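Local coordinates for ferrous iron transport protein B (Escherichia coli, PDB 3I8S) that takes up ferrous iron across the inner membrane, its cytosolic G-protein domain, the part described here, probably coupling GTP binding to opening of the channel, at residues 231-234 with 235-238; 196-199 with 200-203; 249-252 with 253-257; 131-134 with 135-138. All blocks are in the same frame, centred on the assembly; numbering follows the deposited sequence.

Overall arrangement
Along the chain the order is contact 4, contact 2, contact 1, contact 3. Contact 4 belongs to the GTP-binding G domain, at the junction of strand 130-132 and helix 134-141; the other three fall in the FeoB cytosolic helical domain, on helices 198-210, 226-236 and 240-259. Contacts 1 and 4 are the most distant pair, with centres 38 Å apart. Contacts 3 and 4, with centres 13 Å apart, are the only two that touch: Ile255 CG2 packs on Leu137 CD1 at 3.6 Å. Helix 240-259 thus runs from the helical domain back to the G domain, and strand 260-262 that follows it pairs antiparallel with strand 130-132, joining the two parts physically.

Contact 1 of 4, residues 231-234 with 235-238; sequences ARLR and NEMD
The last turn of helix 226-236, in the cytosolic helical domain, brings Leu233 against Met237 and Glu236 in a local contact at a helix end. Three i to i+4 backbone hydrogen bonds define it: Asn235 N to Ala231 O, Glu236 N to Arg232 O, and Met237 N to Leu233 O at 2.9 Å. Met237 is the first residue to leave helical phi/psi (-150/163°), yet its N-H still closes the final turn.

The apolar part is a pair of side chains lying alongside each other and pointing the same way, with Leu233 CD2 3.9 Å from Met237 CE. Met237 starts with CG between its backbone N and carbonyl carbon (chi1 63°), and a bend at chi3 returns the methyl to the leucine. The same Leu233 CD2 also has Glu236 OE1 at 3.5 Å, the two side chains crossing obliquely. Glu236 folds back through a bend at chi2 until OE2 stands 3.0 Å from Arg232 O, an approach of two acceptors and not a bond. Its carboxylate is not paired with Arg232 either, since Arg232 NE and Glu236 OE2 are 5.6 Å apart; Arg232 NE instead makes a salt bridge to Glu184.

That salt bridge ties the turn to helix 179-191, where Leu233, Glu236 and Met237 all touch Pro180. Leu233 and Arg234 meet Pro240, and Met237 meets His243, at the start of helix 240-259.

Contact 2 of 4, residues 196-199 with 200-203; sequences IPLK and QRRW
Ile196 and Arg201 meet at the start of helix 198-210, where Pro197 holds the N-cap position. Among the hydrogen bonds, one comes from a side chain: Arg201 NE donates to Ile196 O at 2.8 Å and 164°, with the oxygen only 7° out of the guanidinium plane. A bend at chi3 (-75°) turns NE back toward that carbonyl. Backbone bonds of the first turns run from Arg201 N to Pro197 O, Arg202 N to Leu198 O and Trp203 N to Lys199 O; Gln200 N to Pro197 O is weak.

Van der Waals contacts accompany these bonds. Arg201 CG rests on Ile196 CG2 at 3.7 Å. Leu198 lays aliphatic carbon over both guanidinium groups: its CD1 lies over one face of that of Arg201, 3.5 Å from NH1, while CD2 sits 3.7 Å above the centre of the Arg202 guanidinium plane.

Charged ends find partners beyond the turn, Arg202 NE in a salt bridge with Asp186 and Arg201 NH1 in a hydrogen bond to Ala189 O. A leucine in place of Arg201 would probably leave the carbonyls of Ile196 and Ala189 without these donors. The chemistry implies that one flat cation joins the segment before the helix to a neighbouring carbonyl, with Leu198 packed over one face.

Contact 3 of 4, residues 249-252 with 253-257; sequences YQCI and AAICD
Cys251 and Ile255, and likewise Ile252 and Cys256, are i to i+4 neighbours on alpha-helix 240-259, the last helix of the cytosolic helical domain. Each pair sets a sulfur against an isoleucine: in one the sulfur comes from the earlier residue, in the other from the later.

Cys251 directs SG anti to its backbone N (chi1 175°). Ile255 places CG1 anti to its carbonyl carbon (chi1 -65°), and an extended chi2 carries CD1 to 4.1 Å from Cys251 SG. On the way CG1 of Ile255 passes 3.3 Å from Cys251 O. In the second pair Ile252 CG2 lies 4.2 Å from Cys256 SG; this holds for the conformer described, the Ile252 side chain having two. The two alanines between them offer only methyl groups, Ala253 CB sitting 3.3 Å from Tyr249 O and Ala254 CB 3.4 Å from Gln250 O.

Beneath the side chains, four i to i+4 backbone bonds show regular helix throughout. Two of the G domain's helices take up the apolar side chains: Ile252, in the same conformer, packs on Leu102 and Leu106 of helix 98-111, and Ile255 on Leu141 of helix 134-141. Tyr249 turns to the same domain, its ring stacked with Tyr103 and its OH hydrogen-bonded to that of Tyr61. The straightest of the backbone bonds runs from Ala253 N to Tyr249 O, 2.9 Å long at 166°.

Contact 4 of 4, residues 131-134 with 135-138; sequences RIEI and DALS
Glu133 and Ala136 touch where strand 130-132 gives way to helix 134-141 in the G domain, Glu133 occupying the N-cap position. The glutamate places CG anti to its carbonyl carbon (chi1 -79°) and runs on extended through chi2 (-158°); from there OE1 comes 3.3 Å from the methyl CB of Ala136, while Glu133 CB is 3.7 Å from the same methyl.

Leu137 takes a different first torsion, CG anti to the backbone N (chi1 -175°). With that setting its CD2 approaches CG2 of Ile132 on the strand at 4.3 Å, a loose apolar touch that spans the turn. Two main-chain bonds begin the helix: Leu137 N to Glu133 O at 3.0 Å, and Ser138 N to Ile134 O at 2.9 Å. Ser138 OG hydrogen-bonds Cys143 O.

Ile132, Ala136 and Leu137 all touch Val259 of helix 240-259, and Ile134 packs on Val145 and Pro147 of strand 145-147. The chemistry is thus divided: backbone bonds start the helix, aliphatic groups join it to the strand and to both neighbours, and the Glu133 carboxylate contributes here through contact with a methyl, not through a polar bond across the turn.

Contact 1 of 4, residues 231-234 with 235-238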
loop_
_atom_site.group_PDB
_atom_site.type_symbol
_atom_site.label_atom_id
_atom_site.label_comp_id
_atom_site.label_asym_id
_atom_site.label_seq_id
_atom_site.Cartn_x
_atom_site.Cartn_y
_atom_site.Cartn_z
ATOM N N ALA A 231 11.133 24.791 -8.388
ATOM C CA ALA A 231 11.831 26.057 -8.187
ATOM C C ALA A 231 11.190 26.869 -7.073
ATOM O O ALA A 231 11.870 27.332 -6.148
ATOM C CB ALA A 231 11.860 26.863 -9.476
ATOM N N ARG A 232 9.869 26.997 -7.136
ATOM C CA ARG A 232 9.118 27.632 -6.074
ATOM C C ARG A 232 9.379 26.958 -4.712
ATOM O O ARG A 232 9.655 27.632 -3.696
ATOM C CB ARG A 232 7.632 27.616 -6.408
ATOM C CG ARG A 232 7.284 28.508 -7.577
ATOM C CD ARG A 232 5.790 28.770 -7.674
ATOM N NE ARG A 232 5.072 27.587 -8.146
ATOM C CZ ARG A 232 4.961 27.228 -9.428
ATOM N NH1 ARG A 232 5.512 27.937 -10.407
ATOM N NH2 ARG A 232 4.300 26.137 -9.746
ATOM N N LEU A 233 9.276 25.634 -4.680
ATOM C CA LEU A 233 9.431 24.896 -3.409
ATOM C C LEU A 233 10.833 25.055 -2.819
ATOM O O LEU A 233 11.003 25.199 -1.616
ATOM C CB LEU A 233 9.113 23.434 -3.603
ATOM C CG LEU A 233 7.604 23.181 -3.720
ATOM C CD1 LEU A 233 7.323 21.774 -4.245
ATOM C CD2 LEU A 233 6.923 23.379 -2.395
ATOM N N ARG A 234 11.840 25.047 -3.689
ATOM C CA ARG A 234 13.215 25.237 -3.256
ATOM C C ARG A 234 13.459 26.622 -2.669
ATOM O O ARG A 234 14.269 26.790 -1.758
ATOM C CB ARG A 234 14.176 24.894 -4.396
ATOM C CG ARG A 234 14.223 23.393 -4.582
ATOM C CD ARG A 234 14.922 22.917 -5.842
ATOM N NE ARG A 234 14.891 21.431 -5.856
ATOM C CZ ARG A 234 15.031 20.671 -6.944
ATOM N NH1 ARG A 234 15.136 21.221 -8.147
ATOM N NH2 ARG A 234 15.005 19.348 -6.828
ATOM N N ASN A 235 12.741 27.612 -3.167
ATOM C CA ASN A 235 12.800 28.946 -2.566
ATOM C C ASN A 235 12.140 28.983 -1.164
ATOM O O ASN A 235 12.619 29.663 -0.237
ATOM C CB ASN A 235 12.120 29.959 -3.453
ATOM C CG ASN A 235 12.121 31.334 -2.827
ATOM O OD1 ASN A 235 13.183 31.938 -2.621
ATOM N ND2 ASN A 235 10.943 31.812 -2.461
ATOM N N GLU A 236 11.036 28.263 -1.040
ATOM C CA GLU A 236 10.233 28.190 0.198
ATOM C C GLU A 236 10.834 27.333 1.317
ATOM O O GLU A 236 10.632 27.608 2.496
ATOM C CB GLU A 236 8.830 27.638 -0.127
ATOM C CG GLU A 236 7.952 28.637 -0.865
ATOM C CD GLU A 236 7.105 28.018 -1.982
ATOM O OE1 GLU A 236 6.682 26.859 -1.866
ATOM O OE2 GLU A 236 6.887 28.702 -3.014
ATOM N N MET A 237 11.558 26.281 0.981
ATOM C CA MET A 237 12.102 25.423 2.034
ATOM C C MET A 237 13.415 24.758 1.636
ATOM O O MET A 237 13.728 24.672 0.446
ATOM C CB MET A 237 11.068 24.340 2.375
ATOM C CG MET A 237 10.770 23.440 1.241
ATOM S SD MET A 237 9.397 22.305 1.535
ATOM C CE MET A 237 8.007 23.374 1.376
ATOM N N ASP A 238 14.136 24.260 2.644
ATOM C CA ASP A 238 15.320 23.424 2.452
ATOM C C ASP A 238 14.870 22.020 2.023
ATOM O O ASP A 238 14.042 21.396 2.695
ATOM C CB ASP A 238 16.157 23.317 3.749
ATOM C CG ASP A 238 16.857 24.636 4.151
ATOM O OD1 ASP A 238 17.278 25.437 3.274
ATOM O OD2 ASP A 238 17.045 24.852 5.378
#

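Contact 2 of 4, residues 196-199 with 200-203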
loop_
_atom_site.group_PDB
_atom_site.type_symbol
_atom_site.label_atom_id
_atom_site.label_comp_id
_atom_site.label_asym_id
_atom_site.label_seq_id
_atom_site.Cartn_x
_atom_site.Cartn_y
_atom_site.Cartn_z
ATOM N N ILE A 196 -8.391 10.102 -14.149
ATOM C CA ILE A 196 -7.702 9.578 -12.974
ATOM C C ILE A 196 -8.312 10.155 -11.701
ATOM O O ILE A 196 -8.400 11.375 -11.562
ATOM C CB ILE A 196 -6.171 9.926 -12.968
ATOM C CG1 ILE A 196 -5.484 9.451 -14.249
ATOM C CG2 ILE A 196 -5.479 9.356 -11.691
ATOM C CD1 ILE A 196 -3.994 9.788 -14.363
ATOM N N PRO A 197 -8.673 9.290 -10.732
ATOM C CA PRO A 197 -9.234 9.790 -9.498
ATOM C C PRO A 197 -8.377 10.899 -8.895
ATOM O O PRO A 197 -7.144 10.857 -8.989
ATOM C CB PRO A 197 -9.226 8.549 -8.586
ATOM C CG PRO A 197 -9.376 7.450 -9.507
ATOM C CD PRO A 197 -8.543 7.830 -10.688
ATOM N N LEU A 198 -9.029 11.882 -8.291
ATOM C CA LEU A 198 -8.314 13.006 -7.692
ATOM C C LEU A 198 -7.273 12.587 -6.673
ATOM O O LEU A 198 -6.169 13.118 -6.678
ATOM C CB LEU A 198 -9.275 13.995 -7.046
ATOM C CG LEU A 198 -8.657 15.267 -6.430
ATOM C CD1 LEU A 198 -7.709 15.977 -7.388
ATOM C CD2 LEU A 198 -9.778 16.184 -6.000
ATOM N N LYS A 199 -7.617 11.658 -5.790
ATOM C CA LYS A 199 -6.663 11.212 -4.768
ATOM C C LYS A 199 -5.378 10.760 -5.474
ATOM O O LYS A 199 -4.269 11.037 -4.995
ATOM C CB LYS A 199 -7.204 10.030 -3.969
ATOM C CG LYS A 199 -8.134 10.345 -2.824
ATOM C CD LYS A 199 -7.872 9.433 -1.587
ATOM C CE LYS A 199 -6.763 9.988 -0.662
ATOM N NZ LYS A 199 -6.473 9.145 0.556
ATOM N N GLN A 200 -5.544 10.029 -6.581
ATOM C CA GLN A 200 -4.395 9.426 -7.251
ATOM C C GLN A 200 -3.599 10.481 -7.986
ATOM O O GLN A 200 -2.383 10.426 -8.036
ATOM C CB GLN A 200 -4.821 8.288 -8.150
ATOM C CG GLN A 200 -5.359 7.129 -7.346
ATOM C CD GLN A 200 -5.771 5.944 -8.185
ATOM O OE1 GLN A 200 -5.540 5.918 -9.396
ATOM N NE2 GLN A 200 -6.371 4.958 -7.547
ATOM N N ARG A 201 -4.296 11.465 -8.526
ATOM C CA ARG A 201 -3.634 12.608 -9.143
ATOM C C ARG A 201 -2.803 13.367 -8.104
ATOM O O ARG A 201 -1.663 13.734 -8.347
ATOM C CB ARG A 201 -4.667 13.505 -9.825
ATOM C CG ARG A 201 -5.067 12.958 -11.241
ATOM C CD ARG A 201 -5.948 13.900 -12.016
ATOM N NE ARG A 201 -7.320 13.914 -11.542
ATOM C CZ ARG A 201 -7.928 14.969 -10.994
ATOM N NH1 ARG A 201 -7.318 16.126 -10.871
ATOM N NH2 ARG A 201 -9.187 14.865 -10.598
ATOM N N ARG A 202 -3.349 13.567 -6.929
ATOM C CA ARG A 202 -2.618 14.249 -5.887
ATOM C C ARG A 202 -1.383 13.462 -5.388
ATOM O O ARG A 202 -0.332 14.028 -5.104
ATOM C CB ARG A 202 -3.557 14.585 -4.744
ATOM C CG ARG A 202 -4.548 15.653 -5.165
ATOM C CD ARG A 202 -5.489 15.992 -4.020
ATOM N NE ARG A 202 -6.257 17.204 -4.312
ATOM C CZ ARG A 202 -7.286 17.626 -3.578
ATOM N NH1 ARG A 202 -7.713 16.916 -2.547
ATOM N NH2 ARG A 202 -7.911 18.753 -3.886
ATOM N N TRP A 203 -1.545 12.163 -5.273
ATOM C CA TRP A 203 -0.443 11.262 -4.896
ATOM C C TRP A 203 0.642 11.337 -5.973
ATOM O O TRP A 203 1.814 11.439 -5.659
ATOM C CB TRP A 203 -0.970 9.850 -4.788
ATOM C CG TRP A 203 0.043 8.870 -4.327
ATOM C CD1 TRP A 203 0.411 8.608 -3.026
ATOM C CD2 TRP A 203 0.842 8.007 -5.149
ATOM N NE1 TRP A 203 1.391 7.631 -2.998
ATOM C CE2 TRP A 203 1.666 7.240 -4.276
ATOM C CE3 TRP A 203 0.966 7.813 -6.534
ATOM C CZ2 TRP A 203 2.577 6.288 -4.759
ATOM C CZ3 TRP A 203 1.869 6.877 -6.996
ATOM C CH2 TRP A 203 2.653 6.123 -6.109
#

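Contact 3 of 4, residues 249-252 with 253-257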
loop_
_atom_site.group_PDB
_atom_site.type_symbol
_atom_site.label_atom_id
_atom_site.label_comp_id
_atom_site.label_asym_id
_atom_site.label_seq_id
_atom_site.Cartn_x
_atom_site.Cartn_y
_atom_site.Cartn_z
ATOM N N TYR A 249 7.890 9.336 7.342
ATOM C CA TYR A 249 8.515 8.648 8.448
ATOM C C TYR A 249 8.024 9.166 9.814
ATOM O O TYR A 249 7.843 8.384 10.756
ATOM C CB TYR A 249 10.026 8.677 8.268
ATOM C CG TYR A 249 10.482 7.759 7.098
ATOM C CD1 TYR A 249 10.337 6.374 7.178
ATOM C CD2 TYR A 249 11.018 8.276 5.925
ATOM C CE1 TYR A 249 10.758 5.516 6.132
ATOM C CE2 TYR A 249 11.451 7.434 4.873
ATOM C CZ TYR A 249 11.321 6.045 4.978
ATOM O OH TYR A 249 11.730 5.201 3.923
ATOM N N GLN A 250 7.777 10.472 9.926
ATOM C CA GLN A 250 7.246 11.047 11.174
ATOM C C GLN A 250 5.915 10.391 11.519
ATOM O O GLN A 250 5.633 10.015 12.670
ATOM C CB GLN A 250 6.998 12.558 11.045
ATOM C CG GLN A 250 6.509 13.187 12.370
ATOM C CD GLN A 250 5.884 14.577 12.217
ATOM O OE1 GLN A 250 5.826 15.351 13.176
ATOM N NE2 GLN A 250 5.383 14.872 11.038
ATOM N N CYS A 251 5.066 10.288 10.509
ATOM C CA CYS A 251 3.753 9.710 10.650
ATOM C C CYS A 251 3.826 8.265 11.176
ATOM O O CYS A 251 3.149 7.881 12.158
ATOM C CB CYS A 251 3.045 9.747 9.307
ATOM S SG CYS A 251 1.462 8.924 9.361
ATOM N N ILE A 252 4.681 7.484 10.526
ATOM C CA ILE A 252 4.909 6.074 10.856
ATOM C C ILE A 252 5.427 5.919 12.264
ATOM O O ILE A 252 4.963 5.110 13.035
ATOM C CB ILE A 252 5.980 5.439 9.900
ATOM C CG1 ILE A 252 5.438 5.251 8.489
ATOM C CG2 ILE A 252 6.513 4.134 10.460
ATOM C CD1 ILE A 252 3.976 4.890 8.396
ATOM N N ALA A 253 6.422 6.728 12.598
ATOM C CA ALA A 253 7.018 6.732 13.907
ATOM C C ALA A 253 5.978 7.015 15.019
ATOM O O ALA A 253 5.990 6.375 16.080
ATOM C CB ALA A 253 8.225 7.760 13.928
ATOM N N ALA A 254 5.083 7.970 14.758
ATOM C CA ALA A 254 4.046 8.359 15.725
ATOM C C ALA A 254 3.050 7.217 15.956
ATOM O O ALA A 254 2.656 6.952 17.086
ATOM C CB ALA A 254 3.331 9.646 15.207
ATOM N N ILE A 255 2.654 6.540 14.876
ATOM C CA ILE A 255 1.804 5.331 14.926
ATOM C C ILE A 255 2.474 4.223 15.733
ATOM O O ILE A 255 1.909 3.674 16.678
ATOM C CB ILE A 255 1.439 4.812 13.455
ATOM C CG1 ILE A 255 0.591 5.834 12.731
ATOM C CG2 ILE A 255 0.688 3.457 13.495
ATOM C CD1 ILE A 255 0.283 5.467 11.225
ATOM N N CYS A 256 3.713 3.952 15.408
ATOM C CA CYS A 256 4.394 2.874 16.047
ATOM C C CYS A 256 4.648 3.101 17.525
ATOM O O CYS A 256 4.648 2.138 18.292
ATOM C CB CYS A 256 5.676 2.547 15.324
ATOM S SG CYS A 256 5.328 1.785 13.771
ATOM N N ASP A 257 4.825 4.352 17.921
ATOM C CA ASP A 257 4.983 4.697 19.328
ATOM C C ASP A 257 3.776 4.278 20.166
ATOM O O ASP A 257 3.940 3.918 21.303
ATOM C CB ASP A 257 5.173 6.200 19.533
ATOM C CG ASP A 257 6.586 6.673 19.225
ATOM O OD1 ASP A 257 7.462 5.812 18.979
ATOM O OD2 ASP A 257 6.802 7.921 19.228
#

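Contact 4 of 4, residues 131-134 with 135-138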
loop_
_atom_site.group_PDB
_atom_site.type_symbol
_atom_site.label_atom_id
_atom_site.label_comp_id
_atom_site.label_asym_id
_atom_site.label_seq_id
_atom_site.Cartn_x
_atom_site.Cartn_y
_atom_site.Cartn_z
ATOM N N ARG A 131 4.226 -6.561 21.470
ATOM C CA ARG A 131 2.783 -6.711 21.276
ATOM C C ARG A 131 2.291 -5.524 20.446
ATOM O O ARG A 131 2.719 -4.386 20.664
ATOM C CB ARG A 131 2.021 -6.745 22.611
ATOM C CG ARG A 131 0.494 -7.059 22.448
ATOM C CD ARG A 131 -0.349 -6.825 23.742
ATOM N NE ARG A 131 -1.706 -7.421 23.662
ATOM C CZ ARG A 131 -2.726 -6.940 22.931
ATOM N NH1 ARG A 131 -2.586 -5.834 22.199
ATOM N NH2 ARG A 131 -3.905 -7.572 22.933
ATOM N N ILE A 132 1.441 -5.820 19.473
ATOM C CA ILE A 132 0.804 -4.816 18.618
ATOM C C ILE A 132 -0.649 -4.590 19.081
ATOM O O ILE A 132 -1.445 -5.556 19.196
ATOM C CB ILE A 132 0.779 -5.232 17.139
ATOM C CG1 ILE A 132 2.204 -5.509 16.606
ATOM C CG2 ILE A 132 0.149 -4.140 16.274
ATOM C CD1 ILE A 132 3.174 -4.420 16.829
ATOM N N GLU A 133 -0.984 -3.324 19.340
ATOM C CA GLU A 133 -2.352 -2.935 19.631
ATOM C C GLU A 133 -3.118 -2.831 18.323
ATOM O O GLU A 133 -3.009 -1.836 17.584
ATOM C CB GLU A 133 -2.392 -1.590 20.296
ATOM C CG GLU A 133 -2.064 -1.594 21.733
ATOM C CD GLU A 133 -2.639 -0.363 22.391
ATOM O OE1 GLU A 133 -2.623 0.697 21.707
ATOM O OE2 GLU A 133 -3.130 -0.451 23.543
ATOM N N ILE A 134 -3.881 -3.866 18.028
ATOM C CA ILE A 134 -4.418 -4.013 16.674
ATOM C C ILE A 134 -5.452 -2.924 16.345
ATOM O O ILE A 134 -5.420 -2.286 15.261
ATOM C CB ILE A 134 -4.996 -5.431 16.493
ATOM C CG1 ILE A 134 -3.848 -6.443 16.373
ATOM C CG2 ILE A 134 -5.861 -5.533 15.263
ATOM C CD1 ILE A 134 -4.251 -7.761 16.902
ATOM N N ASP A 135 -6.367 -2.688 17.271
ATOM C CA ASP A 135 -7.384 -1.654 17.019
ATOM C C ASP A 135 -6.842 -0.244 16.984
ATOM O O ASP A 135 -7.317 0.579 16.196
ATOM C CB ASP A 135 -8.537 -1.761 18.005
ATOM C CG ASP A 135 -9.783 -2.186 17.325
ATOM O OD1 ASP A 135 -9.611 -2.880 16.292
ATOM O OD2 ASP A 135 -10.888 -1.781 17.765
ATOM N N ALA A 136 -5.858 0.042 17.833
ATOM C CA ALA A 136 -5.138 1.292 17.763
ATOM C C ALA A 136 -4.500 1.504 16.362
ATOM O O ALA A 136 -4.537 2.597 15.792
ATOM C CB ALA A 136 -4.059 1.361 18.860
ATOM N N LEU A 137 -3.909 0.454 15.805
ATOM C CA LEU A 137 -3.365 0.556 14.462
ATOM C C LEU A 137 -4.468 0.783 13.395
ATOM O O LEU A 137 -4.332 1.654 12.530
ATOM C CB LEU A 137 -2.604 -0.721 14.113
ATOM C CG LEU A 137 -1.879 -0.713 12.799
ATOM C CD1 LEU A 137 -0.983 0.441 12.548
ATOM C CD2 LEU A 137 -1.104 -2.054 12.687
ATOM N N SER A 138 -5.533 0.003 13.446
ATOM C CA SER A 138 -6.631 0.130 12.496
ATOM C C SER A 138 -7.189 1.554 12.503
ATOM O O SER A 138 -7.433 2.155 11.447
ATOM C CB SER A 138 -7.765 -0.851 12.822
ATOM O OG SER A 138 -8.835 -0.712 11.890
#